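Long-range contacts in carbohydrate esterase family 2 (CE2) (PDB 4XVH), which probably removes acetyl groups from xylan as a putative acetyl xylan esterase, joining a carbohydrate-binding jelly-roll domain to a hydrolase domain: residues Phe24-Ser30 with Thr97-Pro103; Ser204-Ile210 with Tyr246-Phe252. One frame throughout, in Å; residues are numbered along the deposited sequence.

Interaction 1 of 2, residues Phe24-Ser30 with Thr97-Pro103; sequences FAFTGTS and TDGHFVP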
ATOM      1  N   PHE A  24       4.392   1.467 -19.587  1.00 22.82           N
ATOM      2  CA  PHE A  24       4.855   1.984 -20.867  1.00 24.07           C
ATOM      3  C   PHE A  24       4.153   1.237 -21.985  1.00 26.06           C
ATOM      4  O   PHE A  24       3.373   0.299 -21.737  1.00 25.26           O
ATOM      5  CB  PHE A  24       6.397   1.892 -20.982  1.00 23.07           C
ATOM      6  CG  PHE A  24       6.969   0.478 -20.894  1.00 23.16           C
ATOM      7  CD1 PHE A  24       7.308  -0.076 -19.668  1.00 22.06           C
ATOM      8  CD2 PHE A  24       7.212  -0.263 -22.053  1.00 24.65           C
ATOM      9  CE1 PHE A  24       7.855  -1.377 -19.592  1.00 22.57           C
ATOM     10  CE2 PHE A  24       7.753  -1.568 -22.002  1.00 24.57           C
ATOM     11  CZ  PHE A  24       8.080  -2.123 -20.769  1.00 23.23           C
ATOM     12  N   ALA A  25       4.372   1.684 -23.213  1.00 27.29           N
ATOM     13  CA  ALA A  25       3.826   0.978 -24.353  1.00 28.87           C
ATOM     14  C   ALA A  25       4.904   0.930 -25.417  1.00 30.95           C
ATOM     15  O   ALA A  25       5.782   1.808 -25.466  1.00 31.54           O
ATOM     16  CB  ALA A  25       2.564   1.663 -24.865  1.00 29.74           C
ATOM     17  N   PHE A  26       4.871  -0.102 -26.252  1.00 31.14           N
ATOM     18  CA  PHE A  26       5.843  -0.193 -27.319  1.00 32.16           C
ATOM     19  C   PHE A  26       5.189  -0.815 -28.542  1.00 33.51           C
ATOM     20  O   PHE A  26       4.102  -1.410 -28.459  1.00 32.67           O
ATOM     21  CB  PHE A  26       7.067  -1.015 -26.888  1.00 32.03           C
ATOM     22  CG  PHE A  26       6.783  -2.487 -26.701  1.00 31.94           C
ATOM     23  CD1 PHE A  26       6.184  -2.953 -25.532  1.00 30.70           C
ATOM     24  CD2 PHE A  26       7.133  -3.403 -27.676  1.00 33.20           C
ATOM     25  CE1 PHE A  26       5.924  -4.295 -25.350  1.00 30.61           C
ATOM     26  CE2 PHE A  26       6.870  -4.756 -27.509  1.00 33.43           C
ATOM     27  CZ  PHE A  26       6.269  -5.209 -26.351  1.00 32.04           C
ATOM     28  N   THR A  27       5.850  -0.678 -29.684  1.00 33.49           N
ATOM     29  CA  THR A  27       5.448  -1.491 -30.800  1.00 30.48           C
ATOM     30  C   THR A  27       6.623  -2.368 -31.219  1.00 33.20           C
ATOM     31  O   THR A  27       7.757  -1.918 -31.328  1.00 32.39           O
ATOM     32  CB  THR A  27       4.923  -0.637 -31.952  1.00 33.31           C
ATOM     33  OG1 THR A  27       4.384  -1.504 -32.956  1.00 35.00           O
ATOM     34  CG2 THR A  27       6.016   0.225 -32.538  1.00 34.30           C
ATOM     35  N   GLY A  28       6.352  -3.655 -31.374  1.00 33.29           N
ATOM     36  CA  GLY A  28       7.402  -4.617 -31.662  1.00 34.77           C
ATOM     37  C   GLY A  28       6.953  -5.991 -31.208  1.00 33.90           C
ATOM     38  O   GLY A  28       5.753  -6.248 -31.124  1.00 32.30           O
ATOM     39  N   THR A  29       7.911  -6.872 -30.926  1.00 33.59           N
ATOM     40  CA  THR A  29       7.595  -8.217 -30.461  1.00 32.12           C
ATOM     41  C   THR A  29       8.035  -8.449 -29.014  1.00 31.11           C
ATOM     42  O   THR A  29       7.618  -9.417 -28.379  1.00 28.92           O
ATOM     43  CB  THR A  29       8.243  -9.269 -31.356  1.00 34.60           C
ATOM     44  OG1 THR A  29       9.644  -9.009 -31.433  1.00 37.11           O
ATOM     45  CG2 THR A  29       7.674  -9.185 -32.763  1.00 35.78           C
ATOM     46  N   SER A  30       8.849  -7.545 -28.480  1.00 31.62           N
ATOM     47  CA  SER A  30       9.402  -7.768 -27.149  1.00 30.67           C
ATOM     48  C   SER A  30       9.880  -6.483 -26.479  1.00 28.89           C
ATOM     49  O   SER A  30      10.321  -5.545 -27.156  1.00 30.58           O
ATOM     50  CB  SER A  30      10.570  -8.765 -27.232  1.00 33.75           C
ATOM     51  OG  SER A  30      11.133  -8.971 -25.948  1.00 34.64           O
ATOM     52  N   THR A  97      13.266  -2.129 -26.015  1.00 35.99           N
ATOM     53  CA  THR A  97      12.348  -2.894 -26.856  1.00 35.71           C
ATOM     54  C   THR A  97      13.046  -3.287 -28.143  1.00 35.54           C
ATOM     55  O   THR A  97      14.048  -2.678 -28.509  1.00 36.01           O
ATOM     56  CB  THR A  97      11.064  -2.107 -27.202  1.00 37.47           C
ATOM     57  OG1 THR A  97      10.262  -2.890 -28.089  1.00 38.67           O
ATOM     58  CG2 THR A  97      11.393  -0.792 -27.890  1.00 39.25           C
ATOM     59  N   ASP A  98      12.529  -4.299 -28.826  1.00 35.99           N
ATOM     60  CA  ASP A  98      13.067  -4.662 -30.131  1.00 38.81           C
ATOM     61  C   ASP A  98      12.450  -3.827 -31.256  1.00 40.39           C
ATOM     62  O   ASP A  98      12.795  -3.996 -32.418  1.00 42.26           O
ATOM     63  CB  ASP A  98      12.871  -6.151 -30.401  1.00 40.01           C
ATOM     64  CG  ASP A  98      11.413  -6.529 -30.635  1.00 41.00           C
ATOM     65  OD1 ASP A  98      10.494  -5.789 -30.228  1.00 39.58           O
ATOM     66  OD2 ASP A  98      11.190  -7.606 -31.214  1.00 42.88           O
ATOM     67  N   GLY A  99      11.541  -2.923 -30.909  1.00 39.44           N
ATOM     68  CA  GLY A  99      10.944  -2.025 -31.887  1.00 40.23           C
ATOM     69  C   GLY A  99      11.131  -0.605 -31.388  1.00 40.41           C
ATOM     70  O   GLY A  99      12.263  -0.135 -31.281  1.00 41.48           O
ATOM     71  N   HIS A 100      10.043   0.086 -31.063  1.00 39.53           N
ATOM     72  CA  HIS A 100      10.204   1.365 -30.386  1.00 40.08           C
ATOM     73  C   HIS A 100       9.065   1.685 -29.419  1.00 38.93           C
ATOM     74  O   HIS A 100       7.970   1.109 -29.492  1.00 38.19           O
ATOM     75  CB  HIS A 100      10.362   2.495 -31.403  1.00 44.98           C
ATOM     76  CG  HIS A 100       9.199   2.652 -32.326  1.00 48.20           C
ATOM     77  ND1 HIS A 100       9.140   2.030 -33.551  1.00 49.96           N
ATOM     78  CD2 HIS A 100       8.049   3.359 -32.202  1.00 49.80           C
ATOM     79  CE1 HIS A 100       8.006   2.355 -34.152  1.00 52.38           C
ATOM     80  NE2 HIS A 100       7.327   3.161 -33.356  1.00 51.95           N
ATOM     81  N   PHE A 101       9.349   2.606 -28.500  1.00 38.37           N
ATOM     82  CA  PHE A 101       8.365   3.048 -27.519  1.00 37.72           C
ATOM     83  C   PHE A 101       7.329   3.953 -28.159  1.00 39.36           C
ATOM     84  O   PHE A 101       7.637   4.724 -29.048  1.00 40.52           O
ATOM     85  CB  PHE A 101       9.065   3.741 -26.362  1.00 38.84           C
ATOM     86  CG  PHE A 101       9.936   2.812 -25.565  1.00 39.00           C
ATOM     87  CD1 PHE A 101       9.363   1.860 -24.721  1.00 37.72           C
ATOM     88  CD2 PHE A 101      11.318   2.861 -25.677  1.00 39.62           C
ATOM     89  CE1 PHE A 101      10.151   0.967 -24.008  1.00 36.41           C
ATOM     90  CE2 PHE A 101      12.119   1.985 -24.954  1.00 38.56           C
ATOM     91  CZ  PHE A 101      11.530   1.033 -24.116  1.00 37.03           C
ATOM     92  N   VAL A 102       6.083   3.809 -27.747  1.00 40.38           N
ATOM     93  CA  VAL A 102       5.018   4.617 -28.299  1.00 44.89           C
ATOM     94  C   VAL A 102       4.322   5.262 -27.119  1.00 48.16           C
ATOM     95  O   VAL A 102       4.514   4.827 -25.999  1.00 45.80           O
ATOM     96  CB  VAL A 102       4.050   3.781 -29.169  1.00 44.63           C
ATOM     97  CG1 VAL A 102       4.788   3.239 -30.410  1.00 40.11           C
ATOM     98  CG2 VAL A 102       3.412   2.657 -28.354  1.00 37.16           C
ATOM     99  N   PRO A 103       3.558   6.334 -27.357  1.00 56.17           N
ATOM    100  CA  PRO A 103       2.959   7.058 -26.233  1.00 61.56           C
ATOM    101  C   PRO A 103       2.037   6.209 -25.361  1.00 68.05           C
ATOM    102  O   PRO A 103       1.269   5.380 -25.867  1.00 66.95           O
ATOM    103  CB  PRO A 103       2.170   8.174 -26.924  1.00 62.23           C
ATOM    104  CG  PRO A 103       2.934   8.433 -28.164  1.00 62.65           C
ATOM    105  CD  PRO A 103       3.428   7.086 -28.620  1.00 59.52           C
TER
HETATM  106  O   HOH W   1       5.462   4.129 -23.566  1.00 33.57           O

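Interaction 2 of 2, residues Ser204-Ile210 with Tyr246-Phe252; sequences SPDAVVI and YPRAHFF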
ATOM      1  N   SER A 204      -0.424  15.103  -6.040  1.00 19.50           N
ATOM      2  CA  SER A 204      -1.238  15.868  -5.115  1.00 20.08           C
ATOM      3  C   SER A 204      -2.547  15.115  -4.865  1.00 20.22           C
ATOM      4  O   SER A 204      -3.545  15.348  -5.561  1.00 21.97           O
ATOM      5  CB  SER A 204      -1.518  17.275  -5.683  1.00 21.99           C
ATOM      6  OG  SER A 204      -2.227  18.061  -4.732  1.00 23.85           O
ATOM      7  N   PRO A 205      -2.540  14.199  -3.887  1.00 19.28           N
ATOM      8  CA  PRO A 205      -3.671  13.296  -3.699  1.00 19.50           C
ATOM      9  C   PRO A 205      -4.984  14.010  -3.436  1.00 20.39           C
ATOM     10  O   PRO A 205      -5.049  14.935  -2.608  1.00 20.22           O
ATOM     11  CB  PRO A 205      -3.272  12.480  -2.473  1.00 18.88           C
ATOM     12  CG  PRO A 205      -1.794  12.496  -2.462  1.00 19.23           C
ATOM     13  CD  PRO A 205      -1.358  13.804  -3.086  1.00 19.24           C
ATOM     14  N   ASP A 206      -6.015  13.565  -4.143  1.00 19.19           N
ATOM     15  CA  ASP A 206      -7.371  13.995  -3.870  1.00 20.13           C
ATOM     16  C   ASP A 206      -7.870  13.372  -2.583  1.00 19.73           C
ATOM     17  O   ASP A 206      -8.705  13.950  -1.863  1.00 17.02           O
ATOM     18  CB  ASP A 206      -8.301  13.587  -5.000  1.00 20.29           C
ATOM     19  CG  ASP A 206      -7.839  14.091  -6.327  1.00 22.02           C
ATOM     20  OD1 ASP A 206      -8.267  15.194  -6.707  1.00 23.79           O
ATOM     21  OD2 ASP A 206      -7.071  13.379  -7.004  1.00 21.81           O
ATOM     22  N   ALA A 207      -7.353  12.179  -2.315  1.00 18.00           N
ATOM     23  CA  ALA A 207      -7.778  11.409  -1.166  1.00 18.48           C
ATOM     24  C   ALA A 207      -6.567  10.762  -0.526  1.00 18.75           C
ATOM     25  O   ALA A 207      -5.661  10.306  -1.229  1.00 17.24           O
ATOM     26  CB  ALA A 207      -8.785  10.334  -1.582  1.00 17.40           C
ATOM     27  N   VAL A 208      -6.585  10.705   0.805  1.00 18.40           N
ATOM     28  CA  VAL A 208      -5.559  10.050   1.589  1.00 16.35           C
ATOM     29  C   VAL A 208      -6.241   9.076   2.527  1.00 16.70           C
ATOM     30  O   VAL A 208      -7.098   9.472   3.346  1.00 16.68           O
ATOM     31  CB  VAL A 208      -4.729  11.039   2.396  1.00 16.88           C
ATOM     32  CG1 VAL A 208      -3.784  10.294   3.383  1.00 15.36           C
ATOM     33  CG2 VAL A 208      -3.933  11.950   1.445  1.00 16.93           C
ATOM     34  N   VAL A 209      -5.866   7.808   2.368  1.00 16.00           N
ATOM     35  CA  VAL A 209      -6.446   6.695   3.108  1.00 15.86           C
ATOM     36  C   VAL A 209      -5.475   6.253   4.193  1.00 14.59           C
ATOM     37  O   VAL A 209      -4.291   6.017   3.912  1.00 14.63           O
ATOM     38  CB  VAL A 209      -6.755   5.496   2.195  1.00 14.98           C
ATOM     39  CG1 VAL A 209      -7.329   4.338   3.042  1.00 13.54           C
ATOM     40  CG2 VAL A 209      -7.738   5.919   1.071  1.00 13.67           C
ATOM     41  N   ILE A 210      -5.938   6.212   5.435  1.00 15.11           N
ATOM     42  CA  ILE A 210      -5.039   5.799   6.509  1.00 17.30           C
ATOM     43  C   ILE A 210      -5.642   4.638   7.270  1.00 17.69           C
ATOM     44  O   ILE A 210      -6.740   4.765   7.794  1.00 18.82           O
ATOM     45  CB  ILE A 210      -4.747   6.948   7.485  1.00 18.69           C
ATOM     46  CG1 ILE A 210      -4.112   8.124   6.725  1.00 19.13           C
ATOM     47  CG2 ILE A 210      -3.854   6.434   8.635  1.00 19.01           C
ATOM     48  CD1 ILE A 210      -4.047   9.398   7.508  1.00 19.56           C
ATOM     49  N   TYR A 246      -0.768  18.496   1.490  1.00 24.20           N
ATOM     50  CA  TYR A 246      -1.960  18.291   0.687  1.00 23.89           C
ATOM     51  C   TYR A 246      -3.178  18.876   1.401  1.00 23.60           C
ATOM     52  O   TYR A 246      -4.051  18.146   1.859  1.00 22.53           O
ATOM     53  CB  TYR A 246      -2.174  16.791   0.417  1.00 21.18           C
ATOM     54  CG  TYR A 246      -0.957  16.049  -0.110  1.00 21.33           C
ATOM     55  CD1 TYR A 246      -0.152  16.587  -1.119  1.00 22.03           C
ATOM     56  CD2 TYR A 246      -0.628  14.794   0.386  1.00 19.97           C
ATOM     57  CE1 TYR A 246       0.968  15.880  -1.607  1.00 20.75           C
ATOM     58  CE2 TYR A 246       0.480  14.098  -0.079  1.00 19.87           C
ATOM     59  CZ  TYR A 246       1.269  14.643  -1.080  1.00 19.76           C
ATOM     60  OH  TYR A 246       2.356  13.918  -1.543  1.00 18.68           O
ATOM     61  N   PRO A 247      -3.228  20.200   1.513  1.00 26.00           N
ATOM     62  CA  PRO A 247      -4.272  20.829   2.334  1.00 26.82           C
ATOM     63  C   PRO A 247      -5.698  20.571   1.851  1.00 26.91           C
ATOM     64  O   PRO A 247      -6.632  20.664   2.647  1.00 28.37           O
ATOM     65  CB  PRO A 247      -3.952  22.323   2.229  1.00 27.09           C
ATOM     66  CG  PRO A 247      -3.182  22.447   0.976  1.00 26.96           C
ATOM     67  CD  PRO A 247      -2.401  21.182   0.802  1.00 25.89           C
ATOM     68  N   ARG A 248      -5.872  20.285   0.569  1.00 26.26           N
ATOM     69  CA  ARG A 248      -7.221  20.107   0.035  1.00 27.53           C
ATOM     70  C   ARG A 248      -7.660  18.635   0.048  1.00 23.06           C
ATOM     71  O   ARG A 248      -8.763  18.320  -0.354  1.00 22.68           O
ATOM     72  CB  ARG A 248      -7.307  20.639  -1.397  1.00 31.58           C
ATOM     73  CG  ARG A 248      -7.081  22.153  -1.559  1.00 38.36           C
ATOM     74  CD  ARG A 248      -6.918  22.524  -3.054  1.00 42.79           C
ATOM     75  NE  ARG A 248      -5.710  21.942  -3.665  1.00 45.62           N
ATOM     76  CZ  ARG A 248      -5.672  20.835  -4.420  1.00 46.69           C
ATOM     77  NH1 ARG A 248      -6.785  20.143  -4.684  1.00 47.38           N
ATOM     78  NH2 ARG A 248      -4.509  20.411  -4.913  1.00 45.79           N
ATOM     79  N   ALA A 249      -6.801  17.721   0.466  1.00 21.00           N
ATOM     80  CA  ALA A 249      -7.187  16.306   0.358  1.00 20.69           C
ATOM     81  C   ALA A 249      -8.284  15.948   1.348  1.00 21.99           C
ATOM     82  O   ALA A 249      -8.332  16.515   2.446  1.00 22.73           O
ATOM     83  CB  ALA A 249      -5.976  15.399   0.599  1.00 19.52           C
ATOM     84  N   HIS A 250      -9.141  14.994   0.980  1.00 21.52           N
ATOM     85  CA  HIS A 250     -10.014  14.363   1.963  1.00 22.40           C
ATOM     86  C   HIS A 250      -9.308  13.159   2.577  1.00 22.07           C
ATOM     87  O   HIS A 250      -8.554  12.458   1.894  1.00 16.39           O
ATOM     88  CB  HIS A 250     -11.338  13.935   1.336  1.00 21.70           C
ATOM     89  CG  HIS A 250     -12.261  15.086   1.082  1.00 23.95           C
ATOM     90  ND1 HIS A 250     -13.484  15.212   1.699  1.00 23.92           N
ATOM     91  CD2 HIS A 250     -12.123  16.180   0.295  1.00 25.43           C
ATOM     92  CE1 HIS A 250     -14.060  16.341   1.313  1.00 26.22           C
ATOM     93  NE2 HIS A 250     -13.263  16.936   0.445  1.00 26.38           N
ATOM     94  N   PHE A 251      -9.553  12.924   3.866  1.00 17.54           N
ATOM     95  CA  PHE A 251      -8.884  11.829   4.563  1.00 17.33           C
ATOM     96  C   PHE A 251      -9.891  10.750   4.962  1.00 17.70           C
ATOM     97  O   PHE A 251     -10.994  11.059   5.469  1.00 19.18           O
ATOM     98  CB  PHE A 251      -8.132  12.376   5.798  1.00 18.50           C
ATOM     99  CG  PHE A 251      -6.931  13.208   5.429  1.00 19.11           C
ATOM    100  CD1 PHE A 251      -7.099  14.496   4.940  1.00 20.29           C
ATOM    101  CD2 PHE A 251      -5.649  12.661   5.493  1.00 18.78           C
ATOM    102  CE1 PHE A 251      -6.020  15.268   4.572  1.00 21.89           C
ATOM    103  CE2 PHE A 251      -4.550  13.401   5.128  1.00 19.92           C
ATOM    104  CZ  PHE A 251      -4.729  14.717   4.650  1.00 21.59           C
ATOM    105  N   PHE A 252      -9.497   9.496   4.750  1.00 17.13           N
ATOM    106  CA  PHE A 252     -10.335   8.333   4.993  1.00 16.59           C
ATOM    107  C   PHE A 252      -9.643   7.443   6.014  1.00 16.88           C
ATOM    108  O   PHE A 252      -8.637   6.781   5.714  1.00 17.65           O
ATOM    109  CB  PHE A 252     -10.623   7.620   3.661  1.00 16.31           C
ATOM    110  CG  PHE A 252     -11.394   8.507   2.714  1.00 16.69           C
ATOM    111  CD1 PHE A 252     -10.718   9.417   1.897  1.00 16.27           C
ATOM    112  CD2 PHE A 252     -12.783   8.563   2.762  1.00 17.26           C
ATOM    113  CE1 PHE A 252     -11.408  10.312   1.081  1.00 16.29           C
ATOM    114  CE2 PHE A 252     -13.492   9.478   1.915  1.00 17.20           C
ATOM    115  CZ  PHE A 252     -12.788  10.332   1.081  1.00 17.49           C
TER
HETATM  116  O   HOH W   2      -9.696  16.444  -2.543  1.00 28.15           O

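Interaction 1 of 2, residues Phe24-Ser30 with Thr97-Pro103
Thr97 OG1 lies anti to its own backbone N (chi1 176°), and this turns the hydroxyl to the carbonyl O of Ser30, 2.8 Å away. Thr97 OG1 also accepts from Gly99 N, closing an ST turn. Ser30 O takes a second bond, from Asp98 N, which reaches it from the opposite face of the carbonyl plane. Asp98 CG sits between the backbone N and the carbonyl carbon (chi1 70°), which sends the carboxylate to the backbone of Thr29 and Ser30. Asp98 OD1 meets Thr29 N at 2.9 Å through the syn lone pair and Ser30 N at 3.0 Å from above the carboxylate plane. A valine at Thr97 would probably leave Ser30 O with one donor fewer and the Gly99 N-H without its mate. Beyond the turn, the edge strand 100-102 runs antiparallel to strand 21-28 of the jelly-roll domain. Thr27 N bonds His100 O at 2.8 Å. On one side of the sheet, Thr27 CG2 packs over a face of the His100 ring in a CH-pi contact, 3.5 Å from its centroid. On the other, Phe24 CD2 meets the edge of the Phe101 ring. The chemistry implies a turn held by side-chain oxygens bonded to backbone N-H and C=O groups.

Interaction 2 of 2, residues Ser204-Ile210 with Tyr246-Phe252
Pro205 lies over one face of the Tyr246 ring in a close CH-pi contact, with CD almost on the ring normal and 3.3 Å from the centroid. Phe251 turns its CD2 and CE2 corner to Val208, whose CB is 3.6 Å from Phe251 CD2. The two side chains lie side by side and point the same way. Ile210 CD1 reaches the edge of the same ring, near its plane. Phe251 CG stands anti to the carbonyl carbon (chi1 -70°), which lays the ring alongside Val208. On the other side of the sheet, Ala207 CB touches Phe252 CE1 at 3.7 Å, and the Phe252 ring is stacked on His290. The two strands are neighbours in the parallel sheet of the SGNH hydrolase domain, a Rossmann-like alpha/beta fold, and helix 228-243 lies between them in the chain. Phe251 packs on that helix, and Phe252 on helix 309-327. A backbone ladder joins the strands, running here from His250 N-Asp206 O to Ile210 N-Phe252 O (2.8 Å) and continuing at Leu254. A type I turn from Tyr246 to Ala249 leads into strand 250-254. Water 2 donates to Asp206 O at 2.8 Å and to Arg248 O at 3.0 Å, bridging the segments.

The two contacts belong to different domains and share no strand. Their centres are about 35 Å apart, and their nearest atoms about 20 Å. Interaction 1 is partly buried and lies toward the periphery, in the carbohydrate-binding domain. Interaction 2 is largely buried in the hydrolase domain and much nearer the centre of the chain. The strands pair antiparallel in the first and parallel in the second. The chemistry follows these places. Both have backbone strand bonds and aromatic side chains; interaction 1 adds a carboxylate and a hydroxyl gripping turn backbone, while interaction 2 relies on side chains packed between sheet and helices. Each contact also includes one water bridging its two segments.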